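Local coordinates for actin-related protein 8 (Homo sapiens, PDB 4FO0) that binds ATP with low basal ATPase activity, does not polymerize, and is a proposed core subunit of the INO80 chromatin remodeling complex, at residues Gly510-Lys515 and Met548-Ile553; Ala357-Phe362 and Gln517-His522; Val19-Ser24 and His233-Cys238; Arg285-Leu290 and Thr318-Asp323. All coordinates share one frame; numbering follows the deposited sequence. Where two conformers were deposited one is given.

Interaction 1. Residues Gly510-Lys515 and Met548-Ile553. With ATP (adenosine-5'-triphosphate), chain C.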
# COMPACT_ATOMS: atom_id res chain seq x y z
N GLY A 510 -3.64 -3.85 -1.15
CA GLY A 510 -4.12 -3.47 -2.47
C GLY A 510 -4.94 -4.53 -3.19
O GLY A 510 -5.79 -4.20 -4.00
N LEU A 511 -4.68 -5.80 -2.91
CA LEU A 511 -5.41 -6.85 -3.61
C LEU A 511 -6.32 -7.64 -2.67
O LEU A 511 -6.52 -8.83 -2.83
CB LEU A 511 -4.45 -7.78 -4.38
CG LEU A 511 -5.02 -8.45 -5.63
CD1 LEU A 511 -5.13 -7.46 -6.80
CD2 LEU A 511 -4.18 -9.63 -6.02
N MET A 512 -6.89 -6.95 -1.69
CA MET A 512 -7.74 -7.61 -0.71
C MET A 512 -9.20 -7.79 -1.15
O MET A 512 -10.11 -7.78 -0.34
CB MET A 512 -7.62 -6.93 0.65
CG MET A 512 -6.44 -7.49 1.46
SD MET A 512 -6.16 -6.71 3.07
CE MET A 512 -7.80 -6.71 3.79
N PHE A 513 -9.40 -8.02 -2.44
CA PHE A 513 -10.73 -8.24 -2.98
C PHE A 513 -11.20 -9.68 -2.88
O PHE A 513 -10.42 -10.62 -2.98
CB PHE A 513 -10.79 -7.82 -4.44
CG PHE A 513 -10.30 -6.45 -4.67
CD1 PHE A 513 -11.11 -5.36 -4.44
CD2 PHE A 513 -9.01 -6.24 -5.13
CE1 PHE A 513 -10.66 -4.08 -4.66
CE2 PHE A 513 -8.55 -4.96 -5.35
CZ PHE A 513 -9.38 -3.88 -5.12
N HIS A 514 -12.50 -9.83 -2.72
CA HIS A 514 -13.13 -11.13 -2.67
C HIS A 514 -12.82 -11.92 -3.95
O HIS A 514 -12.96 -11.40 -5.07
CB HIS A 514 -14.64 -10.92 -2.46
CG HIS A 514 -15.42 -12.19 -2.32
ND1 HIS A 514 -16.26 -12.65 -3.30
CD2 HIS A 514 -15.49 -13.08 -1.30
CE1 HIS A 514 -16.82 -13.78 -2.90
NE2 HIS A 514 -16.37 -14.06 -1.69
N LYS A 515 -12.37 -13.16 -3.77
CA LYS A 515 -11.99 -14.07 -4.87
C LYS A 515 -10.67 -13.71 -5.55
O LYS A 515 -10.34 -14.23 -6.62
CB LYS A 515 -13.10 -14.17 -5.93
CG LYS A 515 -14.35 -14.87 -5.44
CD LYS A 515 -14.02 -16.21 -4.84
CE LYS A 515 -15.28 -17.03 -4.56
NZ LYS A 515 -14.98 -18.41 -4.05
N MET A 548 -3.63 -14.79 8.09
CA MET A 548 -3.35 -13.47 8.66
C MET A 548 -3.77 -12.33 7.73
O MET A 548 -4.19 -12.54 6.59
CB MET A 548 -1.88 -13.32 9.03
CG MET A 548 -1.10 -14.63 9.01
SD MET A 548 0.67 -14.42 9.27
CE MET A 548 0.66 -13.95 11.01
N ASP A 549 -3.69 -11.12 8.27
CA ASP A 549 -3.98 -9.89 7.54
C ASP A 549 -2.82 -9.65 6.56
O ASP A 549 -1.67 -9.55 6.97
CB ASP A 549 -4.09 -8.75 8.57
CG ASP A 549 -4.62 -7.45 7.98
OD1 ASP A 549 -4.63 -7.28 6.75
OD2 ASP A 549 -5.01 -6.57 8.79
N PRO A 550 -3.12 -9.61 5.25
CA PRO A 550 -2.06 -9.41 4.25
C PRO A 550 -1.29 -8.11 4.47
O PRO A 550 -0.12 -7.98 4.10
CB PRO A 550 -2.83 -9.34 2.93
CG PRO A 550 -4.14 -10.00 3.20
CD PRO A 550 -4.45 -9.80 4.65
N ARG A 551 -1.94 -7.14 5.09
CA ARG A 551 -1.28 -5.89 5.38
C ARG A 551 -0.18 -6.02 6.42
O ARG A 551 0.73 -5.19 6.45
CB ARG A 551 -2.29 -4.85 5.82
CG ARG A 551 -3.11 -4.35 4.66
CD ARG A 551 -4.34 -3.66 5.12
NE ARG A 551 -5.14 -4.55 5.93
CZ ARG A 551 -6.32 -4.23 6.43
NH1 ARG A 551 -6.83 -3.03 6.18
NH2 ARG A 551 -6.98 -5.11 7.16
N LEU A 552 -0.25 -7.05 7.25
CA LEU A 552 0.67 -7.18 8.38
C LEU A 552 1.77 -8.24 8.24
O LEU A 552 2.65 -8.33 9.09
CB LEU A 552 -0.10 -7.44 9.66
CG LEU A 552 -1.24 -6.46 9.93
CD1 LEU A 552 -2.04 -6.93 11.13
CD2 LEU A 552 -0.70 -5.06 10.15
N ILE A 553 1.71 -9.03 7.17
CA ILE A 553 2.66 -10.12 6.97
C ILE A 553 4.12 -9.64 7.04
O ILE A 553 4.95 -10.26 7.72
CB ILE A 553 2.44 -10.85 5.62
CG1 ILE A 553 0.97 -11.22 5.45
CG2 ILE A 553 3.30 -12.09 5.55
CD1 ILE A 553 0.38 -11.87 6.66
PG ATP C . 2.46 1.31 -0.47
O1G ATP C . 2.82 -0.11 -0.14
O2G ATP C . 3.46 2.35 -0.03
O3G ATP C . 1.94 1.54 -1.88
PB ATP C . 0.84 1.05 1.92
O1B ATP C . 0.30 2.25 2.65
O2B ATP C . 1.90 0.12 2.50
O3B ATP C . 1.18 1.60 0.45
PA ATP C . -1.16 -0.95 2.34
O1A ATP C . -1.58 -0.31 3.63
O2A ATP C . -0.42 -2.26 2.30
O3A ATP C . -0.42 0.16 1.46
O5' ATP C . -2.48 -1.13 1.46
C5' ATP C . -3.34 0.00 1.33
C4' ATP C . -4.35 -0.29 0.26
O4' ATP C . -5.06 -1.46 0.65
C3' ATP C . -5.39 0.81 0.11
O3' ATP C . -5.52 1.15 -1.28
C2' ATP C . -6.66 0.20 0.62
O2' ATP C . -7.82 0.69 -0.04
C1' ATP C . -6.42 -1.25 0.30
N9 ATP C . -7.36 -2.12 1.03
C8 ATP C . -7.42 -2.28 2.36
N7 ATP C . -8.42 -3.13 2.69
C5 ATP C . -9.00 -3.53 1.56
C6 ATP C . -10.12 -4.42 1.20
N6 ATP C . -10.80 -5.07 2.18
N1 ATP C . -10.42 -4.56 -0.12
C2 ATP C . -9.74 -3.91 -1.08
N3 ATP C . -8.72 -3.07 -0.82
C4 ATP C . -8.31 -2.85 0.45
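Met512 reaches from the loop after strand 503-507 to Pro550 and Arg551, passing the adenine of ATP on the way. Its CB lies beside the base, 3.6 Å from ATP C6. Met512 CG then packs on CG of Pro550 at 3.8 Å, the apolar part of the contact. SD sits among CG and CD of Pro550 and the Arg551 side chain, with Met512 SD 3.7 Å from Arg551 NE. A bend at the last torsion (chi3 49°) turns CE over one face of the Arg551 guanidinium, off its centre, with ATP N6 and N7 also near. The Met512 and Arg551 side chains cross at about a right angle. Asp549 holds that guanidinium in place: Arg551 NE donates in its own plane to the syn lone pair of Asp549 OD1 (2.9 Å, 162°), a salt bridge. The same oxygen takes Arg551 N from above the carboxylate plane, which makes an Asx turn. Next to Met512, Phe513 lays one ring face against the base, its CE1 3.7 Å from ATP C2. No hydrogen bond runs between 510-515 and 548-553; a polarisable thioether meets a proline ring and an already paired guanidinium, implying packing with at most weak electrostatics beside the adenine.

Interaction 2. Residues Ala357-Phe362 and Gln517-His522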
# COMPACT_ATOMS: atom_id res chain seq x y z
N ALA A 357 -13.20 -2.31 -12.06
CA ALA A 357 -12.21 -1.48 -11.40
C ALA A 357 -11.00 -2.26 -10.84
O ALA A 357 -9.86 -1.90 -11.09
CB ALA A 357 -12.86 -0.65 -10.32
N PRO A 358 -11.26 -3.31 -10.06
CA PRO A 358 -10.16 -4.12 -9.51
C PRO A 358 -9.34 -4.76 -10.61
O PRO A 358 -8.14 -4.96 -10.46
CB PRO A 358 -10.89 -5.23 -8.72
CG PRO A 358 -12.25 -4.69 -8.48
CD PRO A 358 -12.58 -3.73 -9.58
N MET A 359 -9.99 -5.10 -11.72
CA MET A 359 -9.30 -5.72 -12.85
C MET A 359 -8.42 -4.75 -13.63
O MET A 359 -7.68 -5.17 -14.50
CB MET A 359 -10.28 -6.37 -13.80
CG MET A 359 -10.87 -7.64 -13.26
SD MET A 359 -11.81 -8.48 -14.53
CE MET A 359 -10.67 -8.36 -15.90
N ALA A 360 -8.51 -3.45 -13.34
CA ALA A 360 -7.59 -2.53 -13.98
C ALA A 360 -6.17 -2.78 -13.47
O ALA A 360 -5.20 -2.36 -14.11
CB ALA A 360 -7.99 -1.11 -13.75
N LEU A 361 -6.04 -3.48 -12.34
CA LEU A 361 -4.72 -3.91 -11.86
C LEU A 361 -4.05 -4.84 -12.88
O LEU A 361 -2.83 -4.94 -12.92
CB LEU A 361 -4.81 -4.61 -10.51
CG LEU A 361 -5.15 -3.67 -9.35
CD1 LEU A 361 -5.46 -4.47 -8.11
CD2 LEU A 361 -4.00 -2.69 -9.11
N PHE A 362 -4.85 -5.50 -13.70
CA PHE A 362 -4.31 -6.38 -14.73
C PHE A 362 -4.26 -5.72 -16.10
O PHE A 362 -3.55 -6.19 -17.00
CB PHE A 362 -5.10 -7.68 -14.74
CG PHE A 362 -5.12 -8.37 -13.41
CD1 PHE A 362 -4.25 -9.43 -13.15
CD2 PHE A 362 -5.99 -7.94 -12.40
CE1 PHE A 362 -4.25 -10.06 -11.90
CE2 PHE A 362 -6.00 -8.57 -11.15
CZ PHE A 362 -5.13 -9.62 -10.90
N GLN A 517 -7.57 -14.41 -4.79
CA GLN A 517 -6.66 -15.55 -4.88
C GLN A 517 -6.94 -16.45 -6.09
O GLN A 517 -6.06 -16.69 -6.92
CB GLN A 517 -6.69 -16.39 -3.60
CG GLN A 517 -6.11 -17.76 -3.80
CD GLN A 517 -6.07 -18.56 -2.52
OE1 GLN A 517 -5.68 -18.05 -1.46
NE2 GLN A 517 -6.46 -19.83 -2.62
N GLU A 518 -8.17 -16.96 -6.15
CA GLU A 518 -8.66 -17.74 -7.28
C GLU A 518 -8.46 -16.99 -8.59
O GLU A 518 -7.88 -17.52 -9.54
CB GLU A 518 -10.15 -18.04 -7.10
CG GLU A 518 -10.54 -18.61 -5.73
CD GLU A 518 -10.58 -17.56 -4.60
OE1 GLU A 518 -9.70 -16.66 -4.56
OE2 GLU A 518 -11.49 -17.62 -3.75
N PHE A 519 -8.94 -15.75 -8.63
CA PHE A 519 -8.91 -14.98 -9.87
C PHE A 519 -7.52 -14.96 -10.47
O PHE A 519 -7.31 -15.17 -11.67
CB PHE A 519 -9.39 -13.56 -9.64
CG PHE A 519 -9.27 -12.69 -10.85
CD1 PHE A 519 -8.07 -12.10 -11.18
CD2 PHE A 519 -10.37 -12.46 -11.66
CE1 PHE A 519 -7.95 -11.29 -12.30
CE2 PHE A 519 -10.27 -11.64 -12.78
CZ PHE A 519 -9.06 -11.06 -13.10
N LEU A 520 -6.55 -14.69 -9.60
CA LEU A 520 -5.18 -14.53 -10.03
C LEU A 520 -4.53 -15.88 -10.36
O LEU A 520 -3.76 -15.99 -11.31
CB LEU A 520 -4.39 -13.81 -8.93
CG LEU A 520 -2.89 -13.73 -9.16
CD1 LEU A 520 -2.56 -12.87 -10.38
CD2 LEU A 520 -2.23 -13.20 -7.92
N GLN A 521 -4.86 -16.89 -9.57
CA GLN A 521 -4.33 -18.23 -9.80
C GLN A 521 -4.78 -18.72 -11.17
O GLN A 521 -4.02 -19.36 -11.89
CB GLN A 521 -4.82 -19.18 -8.72
CG GLN A 521 -5.32 -20.48 -9.26
CD GLN A 521 -4.47 -21.62 -8.81
OE1 GLN A 521 -4.50 -22.01 -7.64
NE2 GLN A 521 -3.67 -22.15 -9.72
N HIS A 522 -6.02 -18.39 -11.52
CA HIS A 522 -6.56 -18.75 -12.82
C HIS A 522 -5.78 -18.12 -13.97
O HIS A 522 -5.47 -18.79 -14.94
CB HIS A 522 -8.04 -18.37 -12.88
CG HIS A 522 -8.64 -18.46 -14.25
ND1 HIS A 522 -9.55 -19.44 -14.60
CD2 HIS A 522 -8.48 -17.69 -15.35
CE1 HIS A 522 -9.92 -19.26 -15.86
NE2 HIS A 522 -9.28 -18.21 -16.34
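Phe519 turns its CG anti to the backbone N (chi1 175°), which directs its ring at the 357-362 segment; Phe362 sets CG anti to its carbonyl carbon (chi1 -57°) and points its own ring at helix 516-527. The two side chains slide past each other in opposite directions. Their rings meet obliquely, with centroids 5.0 Å apart and planes at 58°. Phe519 CE1 comes down over one face of the Phe362 ring, toward its rim, 3.5 Å from Phe362 CE2. At the edge of the Phe362 ring, close to its plane, the CD1 branch of Leu520 meets Phe362 CE1 at 3.6 Å; the leucine lies across the phenylalanine at about a right angle. Phe362 is thus gripped over a face and at an edge by two consecutive residues of helix 516-527. Met359 works on the Phe519 ring instead. Met359 CG stands 3.9 Å from Phe519 CZ, and Met359 SD lies 5.0 Å from the Phe519 ring centroid, well off the normal, a Met-aromatic contact of oblique geometry. All four side chains are buried, and the contact across the segments is entirely apolar. Val82, Ala85 and Ile86 of helix 71-88 also pack on Met359, and Val541 of strand 540-542 backs Leu520. The arrangement belongs to the large lobe of the actin fold: the chain leaving the short helix 353-359 is wedged against the helix that follows strand 503-507 of the ATPase core.

Interaction 3. Residues Val19-Ser24 and His233-Cys238; sequences VIHPGS and HQESVC. With ATP (adenosine-5'-triphosphate), chain C.
His21 and Glu235 join the end of the first strand of the actin-type ATPase fold to the first turn of helix 235-243, just beside the phosphate-binding hairpin loop. His21 NE2 donates to Glu235 OE2 at 3.0 Å and 163°. The carboxylate oxygen lies in the plane of the imidazole, at the ring edge, and accepts on its anti lone pair, away from OE1. Ring and carboxylate planes stand 69° apart. A water forms a second link: it donates to Glu235 OE2 and to Pro22 O, tying the carboxylate to the loop backbone. OE2 thus takes two donors. Further out, the Glu235 chain starts with CG between the backbone N and carbonyl carbon (chi1 69°) and runs extended beyond it, carrying the carboxylate to His21. The Glu235 side chain comes to about 4 Å from the side chain of Asp252 and likewise about 4 Å from a bound magnesium ion. Leu204, Ala554 and Trp555 pack against His21. Beyond His21 the strand ends and the chain runs on through Pro22 into the nucleotide loop. There Ser24 grips the gamma-phosphate twice, through its backbone N (2.7 Å to ATP O2G) and its hydroxyl OG, which donates to the same O2G at 2.6 Å.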
# COMPACT_ATOMS: atom_id res chain seq x y z
N VAL A 19 9.85 -2.45 15.60
CA VAL A 19 9.80 -2.82 14.19
C VAL A 19 9.00 -1.78 13.40
O VAL A 19 7.85 -1.48 13.72
CB VAL A 19 9.22 -4.23 13.99
CG1 VAL A 19 9.07 -4.55 12.51
CG2 VAL A 19 10.13 -5.25 14.66
N ILE A 20 9.64 -1.23 12.37
CA ILE A 20 9.05 -0.12 11.62
C ILE A 20 8.85 -0.42 10.14
O ILE A 20 9.81 -0.64 9.39
CB ILE A 20 9.89 1.14 11.76
CG1 ILE A 20 10.17 1.40 13.24
CG2 ILE A 20 9.18 2.33 11.10
CD1 ILE A 20 11.11 2.56 13.48
N HIS A 21 7.59 -0.42 9.72
CA HIS A 21 7.26 -0.65 8.33
C HIS A 21 6.49 0.53 7.77
O HIS A 21 5.27 0.62 7.91
CB HIS A 21 6.42 -1.90 8.17
CG HIS A 21 6.24 -2.32 6.75
ND1 HIS A 21 5.32 -3.27 6.37
CD2 HIS A 21 6.86 -1.92 5.62
CE1 HIS A 21 5.39 -3.44 5.06
NE2 HIS A 21 6.32 -2.63 4.58
N PRO A 22 7.21 1.45 7.12
CA PRO A 22 6.63 2.64 6.49
C PRO A 22 5.85 2.26 5.24
O PRO A 22 6.14 1.25 4.61
CB PRO A 22 7.85 3.47 6.10
CG PRO A 22 9.05 2.75 6.70
CD PRO A 22 8.65 1.33 6.86
N GLY A 23 4.85 3.07 4.89
CA GLY A 23 4.09 2.89 3.66
C GLY A 23 3.67 4.25 3.12
O GLY A 23 3.73 5.26 3.84
N SER A 24 3.27 4.29 1.86
CA SER A 24 2.77 5.54 1.28
C SER A 24 1.60 6.09 2.09
O SER A 24 1.48 7.30 2.30
CB SER A 24 2.32 5.31 -0.16
OG SER A 24 3.38 4.79 -0.94
N HIS A 233 16.17 -4.19 6.60
CA HIS A 233 15.92 -5.30 5.69
C HIS A 233 14.83 -4.95 4.69
O HIS A 233 14.04 -4.03 4.89
CB HIS A 233 15.54 -6.55 6.48
CG HIS A 233 16.12 -7.81 5.93
ND1 HIS A 233 16.50 -7.93 4.61
CD2 HIS A 233 16.42 -8.99 6.52
CE1 HIS A 233 16.99 -9.14 4.41
NE2 HIS A 233 16.95 -9.80 5.55
N GLN A 234 14.78 -5.70 3.59
CA GLN A 234 13.79 -5.47 2.57
C GLN A 234 12.44 -6.02 2.97
O GLN A 234 12.36 -7.09 3.57
CB GLN A 234 14.23 -6.10 1.27
CG GLN A 234 15.56 -5.61 0.83
CD GLN A 234 16.13 -6.48 -0.23
OE1 GLN A 234 16.09 -6.14 -1.41
NE2 GLN A 234 16.66 -7.63 0.17
N GLU A 235 11.39 -5.30 2.62
CA GLU A 235 10.05 -5.68 3.04
C GLU A 235 9.66 -7.00 2.35
O GLU A 235 8.87 -7.78 2.89
CB GLU A 235 9.05 -4.54 2.77
CG GLU A 235 8.75 -4.25 1.29
CD GLU A 235 8.24 -2.83 1.00
OE1 GLU A 235 8.45 -2.35 -0.14
OE2 GLU A 235 7.62 -2.18 1.88
N SER A 236 10.24 -7.27 1.19
CA SER A 236 9.93 -8.50 0.47
C SER A 236 10.45 -9.75 1.19
O SER A 236 9.75 -10.75 1.31
CB SER A 236 10.51 -8.44 -0.94
OG SER A 236 11.86 -8.00 -0.89
N VAL A 237 11.69 -9.70 1.68
CA VAL A 237 12.24 -10.82 2.40
C VAL A 237 11.47 -11.01 3.70
O VAL A 237 11.14 -12.13 4.09
CB VAL A 237 13.72 -10.63 2.70
CG1 VAL A 237 14.23 -11.78 3.54
CG2 VAL A 237 14.50 -10.52 1.41
N CYS A 238 11.19 -9.89 4.37
CA CYS A 238 10.42 -9.94 5.61
C CYS A 238 9.07 -10.61 5.40
O CYS A 238 8.64 -11.42 6.22
CB CYS A 238 10.26 -8.55 6.20
SG CYS A 238 11.82 -7.89 6.87
PG ATP C . 2.46 1.31 -0.47
O1G ATP C . 2.82 -0.11 -0.14
O2G ATP C . 3.46 2.35 -0.03
O3G ATP C . 1.94 1.54 -1.88
PB ATP C . 0.84 1.05 1.92
O1B ATP C . 0.30 2.25 2.65
O2B ATP C . 1.90 0.12 2.50
O3B ATP C . 1.18 1.60 0.45
PA ATP C . -1.16 -0.95 2.34
O1A ATP C . -1.58 -0.31 3.63
O2A ATP C . -0.42 -2.26 2.30
O3A ATP C . -0.42 0.16 1.46
O5' ATP C . -2.48 -1.13 1.46
C5' ATP C . -3.34 0.00 1.33
C4' ATP C . -4.35 -0.29 0.26
O4' ATP C . -5.06 -1.46 0.65
C3' ATP C . -5.39 0.81 0.11
O3' ATP C . -5.52 1.15 -1.28
C2' ATP C . -6.66 0.20 0.62
O2' ATP C . -7.82 0.69 -0.04
C1' ATP C . -6.42 -1.25 0.30
N9 ATP C . -7.36 -2.12 1.03
C8 ATP C . -7.42 -2.28 2.36
N7 ATP C . -8.42 -3.13 2.69
C5 ATP C . -9.00 -3.53 1.56
C6 ATP C . -10.12 -4.42 1.20
N6 ATP C . -10.80 -5.07 2.18
N1 ATP C . -10.42 -4.56 -0.12
C2 ATP C . -9.74 -3.91 -1.08
N3 ATP C . -8.72 -3.07 -0.82
C4 ATP C . -8.31 -2.85 0.45
O HOH W 1 8.76 0.38 3.08

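Interaction 4. Residues Arg285-Leu290 and Thr318-Asp323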
# COMPACT_ATOMS: atom_id res chain seq x y z
N ARG A 285 -9.70 5.37 -7.60
CA ARG A 285 -10.03 6.50 -8.44
C ARG A 285 -10.81 5.98 -9.64
O ARG A 285 -11.83 6.55 -10.04
CB ARG A 285 -8.75 7.21 -8.88
CG ARG A 285 -8.95 8.39 -9.82
CD ARG A 285 -7.73 8.57 -10.74
NE ARG A 285 -6.50 8.32 -10.00
CZ ARG A 285 -5.57 7.42 -10.31
NH1 ARG A 285 -5.68 6.64 -11.39
NH2 ARG A 285 -4.51 7.31 -9.53
N CYS A 286 -10.34 4.86 -10.17
CA CYS A 286 -10.99 4.22 -11.30
C CYS A 286 -12.45 3.86 -10.98
O CYS A 286 -13.38 4.21 -11.73
CB CYS A 286 -10.20 2.98 -11.69
SG CYS A 286 -10.85 2.02 -13.06
N PHE A 287 -12.64 3.18 -9.85
CA PHE A 287 -13.97 2.85 -9.36
C PHE A 287 -14.87 4.09 -9.24
O PHE A 287 -16.04 4.07 -9.59
CB PHE A 287 -13.89 2.14 -8.02
CG PHE A 287 -15.19 1.54 -7.58
CD1 PHE A 287 -15.94 0.75 -8.46
CD2 PHE A 287 -15.67 1.74 -6.30
CE1 PHE A 287 -17.14 0.19 -8.07
CE2 PHE A 287 -16.87 1.17 -5.89
CZ PHE A 287 -17.61 0.40 -6.78
N TYR A 288 -14.30 5.18 -8.74
CA TYR A 288 -15.03 6.42 -8.70
C TYR A 288 -15.49 6.85 -10.09
O TYR A 288 -16.65 7.20 -10.30
CB TYR A 288 -14.17 7.53 -8.07
CG TYR A 288 -14.82 8.89 -8.11
CD1 TYR A 288 -16.10 9.08 -7.57
CD2 TYR A 288 -14.17 9.98 -8.68
CE1 TYR A 288 -16.71 10.34 -7.61
CE2 TYR A 288 -14.77 11.23 -8.71
CZ TYR A 288 -16.03 11.40 -8.17
OH TYR A 288 -16.61 12.65 -8.22
N TRP A 289 -14.57 6.84 -11.04
CA TRP A 289 -14.88 7.27 -12.41
C TRP A 289 -15.95 6.39 -13.04
O TRP A 289 -16.87 6.89 -13.71
CB TRP A 289 -13.61 7.25 -13.26
CG TRP A 289 -13.80 7.27 -14.76
CD1 TRP A 289 -14.25 8.31 -15.53
CD2 TRP A 289 -13.51 6.20 -15.68
NE1 TRP A 289 -14.27 7.95 -16.86
CE2 TRP A 289 -13.82 6.65 -16.97
CE3 TRP A 289 -13.02 4.90 -15.52
CZ2 TRP A 289 -13.66 5.85 -18.11
CZ3 TRP A 289 -12.86 4.11 -16.64
CH2 TRP A 289 -13.18 4.59 -17.92
N LEU A 290 -15.86 5.09 -12.80
CA LEU A 290 -16.88 4.18 -13.30
C LEU A 290 -18.23 4.50 -12.66
O LEU A 290 -19.24 4.60 -13.36
CB LEU A 290 -16.48 2.73 -13.06
CG LEU A 290 -15.20 2.29 -13.78
CD1 LEU A 290 -14.69 0.92 -13.29
CD2 LEU A 290 -15.43 2.28 -15.26
N THR A 318 -15.68 -2.04 0.02
CA THR A 318 -16.98 -2.63 0.32
C THR A 318 -17.60 -3.32 -0.89
O THR A 318 -18.15 -4.41 -0.78
CB THR A 318 -17.93 -1.56 0.86
OG1 THR A 318 -17.41 -1.09 2.10
CG2 THR A 318 -19.30 -2.12 1.08
N PHE A 319 -17.48 -2.69 -2.05
CA PHE A 319 -18.18 -3.14 -3.25
C PHE A 319 -17.38 -3.94 -4.27
O PHE A 319 -17.88 -4.90 -4.84
CB PHE A 319 -18.81 -1.95 -3.93
CG PHE A 319 -19.84 -1.29 -3.10
CD1 PHE A 319 -20.53 -2.01 -2.14
CD2 PHE A 319 -20.14 0.05 -3.27
CE1 PHE A 319 -21.49 -1.42 -1.36
CE2 PHE A 319 -21.11 0.65 -2.50
CZ PHE A 319 -21.78 -0.09 -1.54
N CYS A 320 -16.14 -3.52 -4.51
CA CYS A 320 -15.31 -4.16 -5.51
C CYS A 320 -15.01 -5.63 -5.20
O CYS A 320 -14.83 -6.01 -4.04
CB CYS A 320 -14.02 -3.34 -5.71
SG CYS A 320 -14.37 -1.75 -6.52
N HIS A 321 -14.98 -6.45 -6.23
CA HIS A 321 -14.72 -7.89 -6.07
C HIS A 321 -14.04 -8.39 -7.33
O HIS A 321 -14.09 -7.72 -8.37
CB HIS A 321 -16.04 -8.64 -5.84
CG HIS A 321 -16.98 -8.57 -7.01
ND1 HIS A 321 -16.96 -9.49 -8.04
CD2 HIS A 321 -17.95 -7.68 -7.32
CE1 HIS A 321 -17.88 -9.16 -8.93
NE2 HIS A 321 -18.50 -8.07 -8.51
N LEU A 322 -13.41 -9.56 -7.25
CA LEU A 322 -12.88 -10.24 -8.44
C LEU A 322 -13.55 -11.59 -8.65
O LEU A 322 -12.89 -12.60 -8.93
CB LEU A 322 -11.37 -10.41 -8.34
CG LEU A 322 -10.54 -9.13 -8.47
CD1 LEU A 322 -9.12 -9.37 -7.98
CD2 LEU A 322 -10.54 -8.66 -9.91
N ASP A 323 -14.87 -11.61 -8.53
CA ASP A 323 -15.64 -12.84 -8.63
C ASP A 323 -16.55 -12.83 -9.88
O ASP A 323 -17.52 -12.08 -9.93
CB ASP A 323 -16.46 -12.99 -7.34
CG ASP A 323 -17.29 -14.26 -7.30
OD1 ASP A 323 -17.35 -14.98 -8.33
OD2 ASP A 323 -17.90 -14.52 -6.24
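Phe287 presents one ring face squarely to Cys320: SG stands over the ring centre, 3.5 Å from the centroid and only 9° off the normal. The sulfur is nearly equidistant from the six ring carbons, with Cys320 SG nearest to Phe287 CD1 at 3.5 Å, which makes this a clear Cys sulfur-aromatic contact. Phe287 projects from helix 280-293 with CG anti to the backbone N (chi1 -169°), and Cys320 sends SG back at it with the sulfur anti to its own carbonyl carbon (chi1 -69°). Phe319, one residue earlier, crosses Phe287 at about a right angle. Phe319 CB is the part that touches, 3.9 Å from Phe287 CZ, while the Phe319 ring swings off so that Phe287 CE2 lies near the plane at that ring's edge. Phe287 is therefore held by a sulfur over its face and by a methylene near its far rim, without any hydrogen bond across the segments. The chain leaves helical torsions at Cys320, directly after Phe319, and both residues touch the one ring. Beyond the turn, Asp323 N donates to His321 ND1 (3.0 Å), close to the imidazole plane, which probably limits the rotation of that ring. Leu350 of strand 343-350 packs on both Phe287 and Phe319, and Phe348 adds to the cover of Phe319. Pro358 of helix 353-359 presses on Cys320, so the contact lies where helix 280-293, the end of helix 306-319, strand 343-350 and helix 353-359 meet.

Overall arrangement
From the N terminus, interaction 3 closes first, joining strand 17-21 to the start of helix 235-243 across 208 residues. Interaction 4 follows in series, a short closure between helix 280-293 and the end of helix 306-319 with the residue after it. The last two cross: interaction 2 ties the end of helix 353-359 to helix 516-527, while interaction 1, between the loops after strands 503-507 and 540-542, opens before interaction 2 closes. Interactions 1, 2 and 4 form one continuous cluster, linked by Leu511 on Leu361, Met359 on Leu322, and a probable backbone hydrogen bond from Leu322 N to His514 O. Interaction 3 stands apart, its centre about 16 Å from that of interaction 1; ATP touches both.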